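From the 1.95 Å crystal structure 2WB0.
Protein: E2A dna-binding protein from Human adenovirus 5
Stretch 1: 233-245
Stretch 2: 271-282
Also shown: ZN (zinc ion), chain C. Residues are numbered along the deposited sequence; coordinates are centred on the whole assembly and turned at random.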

ATOM      1  N   PRO A 233      18.406  -5.864  -6.779  1.00 28.46           N
ATOM      2  CA  PRO A 233      17.278  -6.412  -7.558  1.00 27.75           C
ATOM      3  C   PRO A 233      16.786  -7.686  -6.914  1.00 26.28           C
ATOM      4  O   PRO A 233      17.592  -8.445  -6.368  1.00 26.30           O
ATOM      5  N   PHE A 234      15.480  -7.929  -6.984  1.00 23.16           N
ATOM      6  CA  PHE A 234      14.927  -9.192  -6.513  1.00 21.22           C
ATOM      7  C   PHE A 234      13.856  -9.666  -7.483  1.00 18.85           C
ATOM      8  O   PHE A 234      13.323  -8.904  -8.290  1.00 19.01           O
ATOM      9  N   LEU A 235      13.546 -10.949  -7.407  1.00 19.97           N
ATOM     10  CA  LEU A 235      12.654 -11.512  -8.416  1.00 19.01           C
ATOM     11  C   LEU A 235      11.222 -11.459  -7.903  1.00 18.87           C
ATOM     12  O   LEU A 235      10.985 -11.101  -6.750  1.00 17.99           O
ATOM     13  N   GLY A 236      10.254 -11.825  -8.734  1.00 18.75           N
ATOM     14  CA  GLY A 236       8.834 -11.832  -8.293  1.00 16.31           C
ATOM     15  C   GLY A 236       8.188 -10.465  -8.414  1.00 17.33           C
ATOM     16  O   GLY A 236       8.549  -9.635  -9.293  1.00 16.48           O
ATOM     17  N   ARG A 237       7.246 -10.205  -7.519  1.00 14.95           N
ATOM     18  CA  ARG A 237       6.405  -9.003  -7.692  1.00 14.02           C
ATOM     19  C   ARG A 237       7.247  -7.783  -7.279  1.00 12.61           C
ATOM     20  O   ARG A 237       8.070  -7.930  -6.411  1.00 14.33           O
ATOM     21  N   GLN A 238       7.031  -6.624  -7.911  1.00 14.17           N
ATOM     22  CA  GLN A 238       7.876  -5.417  -7.747  1.00 15.24           C
ATOM     23  C   GLN A 238       7.170  -4.276  -7.032  1.00 14.95           C
ATOM     24  O   GLN A 238       7.673  -3.142  -6.961  1.00 15.35           O
ATOM     25  N   LEU A 239       5.999  -4.550  -6.469  1.00 13.63           N
ATOM     26  CA  LEU A 239       5.332  -3.603  -5.604  1.00 14.48           C
ATOM     27  C   LEU A 239       4.586  -4.378  -4.560  1.00 12.04           C
ATOM     28  O   LEU A 239       4.294  -5.546  -4.724  1.00 13.91           O
ATOM     29  N   PRO A 240       4.238  -3.726  -3.451  1.00 13.60           N
ATOM     30  CA  PRO A 240       3.528  -4.429  -2.370  1.00 12.48           C
ATOM     31  C   PRO A 240       2.299  -5.228  -2.836  1.00 13.28           C
ATOM     32  O   PRO A 240       1.453  -4.701  -3.638  1.00 13.08           O
ATOM     33  N   LYS A 241       2.172  -6.494  -2.373  1.00 11.81           N
ATOM     34  CA  LYS A 241       1.044  -7.287  -2.785  1.00 12.06           C
ATOM     35  C   LYS A 241      -0.282  -6.639  -2.292  1.00 12.30           C
ATOM     36  O   LYS A 241      -0.331  -6.039  -1.197  1.00 13.05           O
ATOM     37  N   LEU A 242      -1.332  -6.816  -3.080  1.00 10.56           N
ATOM     38  CA  LEU A 242      -2.681  -6.315  -2.738  1.00 12.27           C
ATOM     39  C   LEU A 242      -3.579  -7.493  -2.562  1.00 13.24           C
ATOM     40  O   LEU A 242      -3.765  -8.267  -3.494  1.00 14.87           O
ATOM     41  N   THR A 243      -4.132  -7.671  -1.353  1.00 13.63           N
ATOM     42  CA  THR A 243      -4.933  -8.859  -1.067  1.00 13.39           C
ATOM     43  C   THR A 243      -6.202  -8.417  -0.323  1.00 13.56           C
ATOM     44  O   THR A 243      -6.112  -7.674   0.662  1.00 14.81           O
ATOM     45  N   PRO A 244      -7.383  -8.864  -0.770  1.00 13.28           N
ATOM     46  CA  PRO A 244      -8.570  -8.524   0.021  1.00 13.67           C
ATOM     47  C   PRO A 244      -8.721  -9.459   1.270  1.00 15.60           C
ATOM     48  O   PRO A 244      -8.545 -10.689   1.112  1.00 14.37           O
ATOM     49  N   PHE A 245      -8.995  -8.892   2.449  1.00 14.12           N
ATOM     50  CA  PHE A 245      -9.255  -9.695   3.670  1.00 17.06           C
ATOM     51  C   PHE A 245     -10.700  -9.457   4.121  1.00 16.80           C
ATOM     52  O   PHE A 245     -11.123  -8.312   4.238  1.00 15.47           O
ATOM     53  N   ALA A 271     -15.008  -6.095   3.517  1.00 14.61           N
ATOM     54  CA  ALA A 271     -13.680  -6.662   3.159  1.00 15.32           C
ATOM     55  C   ALA A 271     -12.758  -5.462   2.959  1.00 14.14           C
ATOM     56  O   ALA A 271     -13.213  -4.402   2.498  1.00 14.80           O
ATOM     57  N   LEU A 272     -11.507  -5.594   3.402  1.00 13.45           N
ATOM     58  CA  LEU A 272     -10.517  -4.540   3.240  1.00 12.58           C
ATOM     59  C   LEU A 272      -9.442  -4.959   2.234  1.00 13.77           C
ATOM     60  O   LEU A 272      -9.032  -6.108   2.201  1.00 12.79           O
ATOM     61  N   ILE A 273      -8.951  -3.983   1.472  1.00 13.17           N
ATOM     62  CA  ILE A 273      -7.735  -4.195   0.669  1.00 12.77           C
ATOM     63  C   ILE A 273      -6.592  -4.120   1.700  1.00 13.08           C
ATOM     64  O   ILE A 273      -6.507  -3.172   2.487  1.00 13.35           O
ATOM     65  N   VAL A 274      -5.687  -5.086   1.660  1.00 12.23           N
ATOM     66  CA  VAL A 274      -4.571  -5.059   2.534  1.00 11.80           C
ATOM     67  C   VAL A 274      -3.258  -5.160   1.724  1.00 11.43           C
ATOM     68  O   VAL A 274      -3.123  -6.062   0.897  1.00 13.12           O
ATOM     69  N   PHE A 275      -2.296  -4.262   1.991  1.00 11.66           N
ATOM     70  CA  PHE A 275      -1.035  -4.207   1.332  1.00 10.20           C
ATOM     71  C   PHE A 275       0.015  -4.903   2.209  1.00 11.34           C
ATOM     72  O   PHE A 275       0.112  -4.565   3.393  1.00 12.39           O
ATOM     73  N   GLN A 276       0.820  -5.794   1.604  1.00 10.49           N
ATOM     74  CA  GLN A 276       1.884  -6.491   2.323  1.00 12.66           C
ATOM     75  C   GLN A 276       3.146  -6.339   1.546  1.00 13.32           C
ATOM     76  O   GLN A 276       3.197  -5.558   0.565  1.00 13.54           O
ATOM     77  N   CYS A 277       4.150  -7.124   1.945  1.00 13.17           N
ATOM     78  CA  CYS A 277       5.467  -7.142   1.242  1.00 15.38           C
ATOM     79  C   CYS A 277       5.268  -7.354  -0.276  1.00 14.19           C
ATOM     80  O   CYS A 277       4.280  -7.959  -0.670  1.00 14.30           O
ATOM     81  N   CYS A 278       6.183  -6.854  -1.119  1.00 13.73           N
ATOM     82  CA  CYS A 278       6.158  -7.273  -2.549  1.00 14.54           C
ATOM     83  C   CYS A 278       5.989  -8.801  -2.690  1.00 15.37           C
ATOM     84  O   CYS A 278       5.214  -9.273  -3.538  1.00 14.44           O
ATOM     85  N   ASN A 279       6.716  -9.555  -1.858  1.00 15.57           N
ATOM     86  CA  ASN A 279       6.689 -11.028  -1.951  1.00 16.57           C
ATOM     87  C   ASN A 279       6.592 -11.623  -0.566  1.00 18.99           C
ATOM     88  O   ASN A 279       7.567 -12.124  -0.009  1.00 18.18           O
ATOM     89  N   PRO A 280       5.393 -11.617  -0.026  1.00 21.23           N
ATOM     90  CA  PRO A 280       5.271 -12.124   1.340  1.00 24.25           C
ATOM     91  C   PRO A 280       5.492 -13.638   1.374  1.00 27.90           C
ATOM     92  O   PRO A 280       5.208 -14.324   0.409  1.00 26.34           O
ATOM     93  N   VAL A 281       5.996 -14.119   2.497  1.00 32.93           N
ATOM     94  CA  VAL A 281       6.248 -15.547   2.732  1.00 38.23           C
ATOM     95  C   VAL A 281       5.012 -16.232   3.356  1.00 41.81           C
ATOM     96  O   VAL A 281       4.456 -15.769   4.371  1.00 43.29           O
ATOM     97  N   TYR A 282       4.563 -17.326   2.736  1.00 45.50           N
ATOM     98  CA  TYR A 282       3.467 -18.133   3.324  1.00 47.73           C
ATOM     99  C   TYR A 282       3.952 -19.503   3.840  1.00 48.53           C
ATOM    100  O   TYR A 282       3.469 -20.002   4.871  1.00 49.54           O
TER

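Arg 237, which points toward stretch 2 with chi1 and chi2 both t, makes a direct side-chain hydrogen bond between the stretches: its NH1 donates to Cys 278 O (2.9 Å), a nearly straight bond that meets the carbonyl at the edge of the guanidinium. In the ladder, Thr 243 N donates to Val 274 O (2.9 Å) and Val 274 N to Thr 243 O (2.8 Å), while Phe 245 N reaches Leu 272 O (2.8 Å). Beyond the strand pairs, Lys 241 N donates to Cys 277 O (3.1 Å). Water 1 ties side chains to this frame: it lies 2.6 Å from Thr 243 OG1, accepts from Gln 276 NE2 (2.6 Å) and donates to Val 274 O (3.0 Å). Lys 241, extended through chi3, turns at chi4 (m) so that NZ bonds Thr 243 OG1 (2.9 Å); its CD lies 3.3 Å from Tyr 282 OH. Cys 277 (t) points away from stretch 1, and its SG binds the zinc ion (2.3 Å), whose other ligands come from elsewhere in the structure; the same SG accepts from Asn 279 N (3.3 Å).

Antiparallel strand segments and the loops flanking them bury 931 Å² between the stretches. Packing divides between the sheet faces. On one, Leu 242 (chi1 t, chi2 t) sets CG 3.5 Å from Ile 273 CG2 and 3.9 Å from Phe 275 CE1, both partners being m at chi1. On the other, Phe 245 (m) lays a ring face against Val 274 (t), with CG2 3.6 Å from Phe 245 CD1. In the loops, Cys 278 SG (m) sits 4.0 Å from Phe 234 CZ and 4.0 Å from Pro 240 CD. Gly 236 leaves room beside Asn 279: a CB there would clash with its side-chain amide.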

ATOM      1  CB  PRO A 233      17.927  -6.793  -8.905  1.00 29.11           C
ATOM      2  CG  PRO A 233      19.146  -5.923  -9.012  1.00 28.49           C
ATOM      3  CD  PRO A 233      19.609  -5.645  -7.626  1.00 28.34           C
ATOM      4  CB  PHE A 234      14.368  -9.089  -5.081  1.00 19.40           C
ATOM      5  CG  PHE A 234      13.391  -7.929  -4.879  1.00 18.55           C
ATOM      6  CD1 PHE A 234      12.032  -8.082  -5.210  1.00 18.76           C
ATOM      7  CD2 PHE A 234      13.808  -6.735  -4.293  1.00 18.78           C
ATOM      8  CE1 PHE A 234      11.084  -7.021  -5.033  1.00 21.19           C
ATOM      9  CE2 PHE A 234      12.871  -5.645  -4.109  1.00 20.47           C
ATOM     10  CZ  PHE A 234      11.482  -5.820  -4.437  1.00 18.65           C
ATOM     11  CB  LEU A 235      13.072 -12.962  -8.648  1.00 20.01           C
ATOM     12  CG  LEU A 235      14.061 -13.366  -9.761  1.00 22.93           C
ATOM     13  CD1 LEU A 235      14.587 -12.241 -10.635  1.00 29.33           C
ATOM     14  CD2 LEU A 235      15.127 -14.143  -9.153  1.00 29.26           C
ATOM     15  CB  ARG A 237       5.186  -9.164  -6.785  1.00 11.11           C
ATOM     16  CG  ARG A 237       4.193  -7.958  -6.822  1.00 14.47           C
ATOM     17  CD  ARG A 237       2.999  -8.223  -5.857  1.00  9.61           C
ATOM     18  NE  ARG A 237       2.238  -9.422  -6.230  1.00 11.37           N
ATOM     19  CZ  ARG A 237       2.349 -10.675  -5.733  1.00 19.28           C
ATOM     20  NH1 ARG A 237       3.225 -11.022  -4.780  1.00 15.01           N
ATOM     21  NH2 ARG A 237       1.539 -11.630  -6.225  1.00 20.07           N
ATOM     22  CB  GLN A 238       8.330  -4.964  -9.127  1.00 15.12           C
ATOM     23  CG  GLN A 238       9.172  -6.084  -9.832  1.00 19.03           C
ATOM     24  CD  GLN A 238      10.410  -6.418  -9.089  1.00 19.26           C
ATOM     25  OE1 GLN A 238      11.248  -5.545  -8.876  1.00 21.70           O
ATOM     26  NE2 GLN A 238      10.549  -7.664  -8.664  1.00 16.02           N
ATOM     27  CB  LEU A 239       4.257  -2.730  -6.365  1.00 14.95           C
ATOM     28  CG  LEU A 239       4.692  -2.132  -7.705  1.00 24.61           C
ATOM     29  CD1 LEU A 239       3.565  -2.069  -8.774  1.00 26.92           C
ATOM     30  CD2 LEU A 239       5.244  -0.714  -7.351  1.00 30.46           C
ATOM     31  CB  PRO A 240       3.105  -3.249  -1.446  1.00 13.63           C
ATOM     32  CG  PRO A 240       4.398  -2.393  -1.484  1.00 12.73           C
ATOM     33  CD  PRO A 240       4.747  -2.427  -3.010  1.00 13.12           C
ATOM     34  CB  LYS A 241       1.112  -8.699  -2.164  1.00 11.76           C
ATOM     35  CG  LYS A 241       0.161  -9.656  -2.836  1.00 12.81           C
ATOM     36  CD  LYS A 241       0.318 -11.056  -2.112  1.00 16.37           C
ATOM     37  CE  LYS A 241      -0.429 -12.281  -2.801  1.00 20.88           C
ATOM     38  NZ  LYS A 241      -1.926 -12.040  -2.716  1.00 30.57           N
ATOM     39  CB  LEU A 242      -3.224  -5.420  -3.907  1.00 14.60           C
ATOM     40  CG  LEU A 242      -4.387  -4.500  -3.589  1.00 14.85           C
ATOM     41  CD1 LEU A 242      -4.459  -3.427  -4.719  1.00 14.91           C
ATOM     42  CD2 LEU A 242      -5.704  -5.294  -3.518  1.00 15.74           C
ATOM     43  CB  THR A 243      -4.127  -9.862  -0.140  1.00 14.15           C
ATOM     44  OG1 THR A 243      -2.889 -10.136  -0.785  1.00 13.35           O
ATOM     45  CG2 THR A 243      -4.925 -11.270   0.063  1.00 13.36           C
ATOM     46  CB  PRO A 244      -9.731  -8.727  -0.952  1.00 14.89           C
ATOM     47  CG  PRO A 244      -9.173  -9.711  -2.045  1.00 15.47           C
ATOM     48  CD  PRO A 244      -7.683  -9.498  -2.092  1.00 14.99           C
ATOM     49  CB  PHE A 245      -8.374  -9.238   4.834  1.00 17.20           C
ATOM     50  CG  PHE A 245      -6.927  -9.681   4.771  1.00 21.92           C
ATOM     51  CD1 PHE A 245      -6.213  -9.732   3.588  1.00 19.51           C
ATOM     52  CD2 PHE A 245      -6.231  -9.947   5.986  1.00 28.69           C
ATOM     53  CE1 PHE A 245      -4.881 -10.213   3.536  1.00 21.49           C
ATOM     54  CE2 PHE A 245      -4.873 -10.355   5.984  1.00 29.72           C
ATOM     55  CZ  PHE A 245      -4.187 -10.463   4.733  1.00 28.86           C
ATOM     56  CB  ALA A 271     -13.711  -7.521   1.842  1.00 13.30           C
ATOM     57  CB  LEU A 272      -9.798  -4.301   4.575  1.00 13.45           C
ATOM     58  CG  LEU A 272     -10.408  -3.255   5.511  1.00 16.04           C
ATOM     59  CD1 LEU A 272     -11.834  -2.733   5.271  1.00 11.99           C
ATOM     60  CD2 LEU A 272      -9.825  -3.095   6.881  1.00 12.63           C
ATOM     61  CB  ILE A 273      -7.543  -3.009  -0.336  1.00 12.29           C
ATOM     62  CG1 ILE A 273      -8.628  -3.062  -1.417  1.00 14.79           C
ATOM     63  CG2 ILE A 273      -6.016  -2.953  -0.858  1.00 10.01           C
ATOM     64  CD1 ILE A 273      -8.647  -1.853  -2.417  1.00 16.16           C
ATOM     65  CB  VAL A 274      -4.624  -6.253   3.518  1.00 13.14           C
ATOM     66  CG1 VAL A 274      -3.392  -6.268   4.393  1.00 14.17           C
ATOM     67  CG2 VAL A 274      -5.913  -6.220   4.389  1.00 11.13           C
ATOM     68  CB  PHE A 275      -0.589  -2.732   1.108  1.00  9.74           C
ATOM     69  CG  PHE A 275      -1.577  -1.924   0.278  1.00  8.92           C
ATOM     70  CD1 PHE A 275      -1.800  -2.230  -1.086  1.00 10.48           C
ATOM     71  CD2 PHE A 275      -2.273  -0.884   0.872  1.00  9.94           C
ATOM     72  CE1 PHE A 275      -2.729  -1.493  -1.829  1.00  7.89           C
ATOM     73  CE2 PHE A 275      -3.215  -0.140   0.134  1.00 10.29           C
ATOM     74  CZ  PHE A 275      -3.409  -0.442  -1.224  1.00 11.36           C
ATOM     75  CB  GLN A 276       1.544  -8.009   2.564  1.00 12.77           C
ATOM     76  CG  GLN A 276       0.391  -8.126   3.550  1.00 16.88           C
ATOM     77  CD  GLN A 276      -0.270  -9.479   3.601  1.00 20.32           C
ATOM     78  OE1 GLN A 276       0.041 -10.311   4.491  1.00 25.30           O
ATOM     79  NE2 GLN A 276      -1.155  -9.739   2.670  1.00 13.44           N
ATOM     80  CB  CYS A 277       6.286  -8.333   1.738  1.00 13.24           C
ATOM     81  SG  CYS A 277       7.933  -8.423   1.005  1.00 14.80           S
ATOM     82  CB  CYS A 278       7.451  -6.903  -3.272  1.00 14.77           C
ATOM     83  SG  CYS A 278       7.665  -5.120  -3.459  1.00 14.58           S
ATOM     84  CB  ASN A 279       7.927 -11.524  -2.642  1.00 17.12           C
ATOM     85  CG  ASN A 279       8.100 -10.902  -3.997  1.00 15.01           C
ATOM     86  OD1 ASN A 279       8.840  -9.904  -4.171  1.00 18.96           O
ATOM     87  ND2 ASN A 279       7.397 -11.447  -4.967  1.00 10.99           N
ATOM     88  CB  PRO A 280       3.838 -11.775   1.757  1.00 23.88           C
ATOM     89  CG  PRO A 280       3.237 -10.914   0.612  1.00 23.33           C
ATOM     90  CD  PRO A 280       4.132 -11.121  -0.621  1.00 20.94           C
ATOM     91  CB  VAL A 281       7.497 -15.685   3.626  1.00 37.80           C
ATOM     92  CG1 VAL A 281       7.570 -17.051   4.340  1.00 39.94           C
ATOM     93  CG2 VAL A 281       8.757 -15.422   2.801  1.00 37.40           C
ATOM     94  CB  TYR A 282       2.282 -18.288   2.342  1.00 48.59           C
ATOM     95  CG  TYR A 282       1.743 -16.962   1.808  1.00 48.71           C
ATOM     96  CD1 TYR A 282       2.090 -16.514   0.513  1.00 48.57           C
ATOM     97  CD2 TYR A 282       0.901 -16.152   2.593  1.00 46.57           C
ATOM     98  CE1 TYR A 282       1.607 -15.274   0.008  1.00 46.16           C
ATOM     99  CE2 TYR A 282       0.421 -14.920   2.105  1.00 45.19           C
ATOM    100  CZ  TYR A 282       0.774 -14.494   0.802  1.00 43.15           C
ATOM    101  OH  TYR A 282       0.313 -13.286   0.308  1.00 38.05           O
TER
HETATM  102 ZN    ZN C 602       9.028  -6.489   1.502  1.00 16.17          ZN
HETATM  103  O   HOH W   1      -1.319  -8.467   0.438  1.00 10.43           O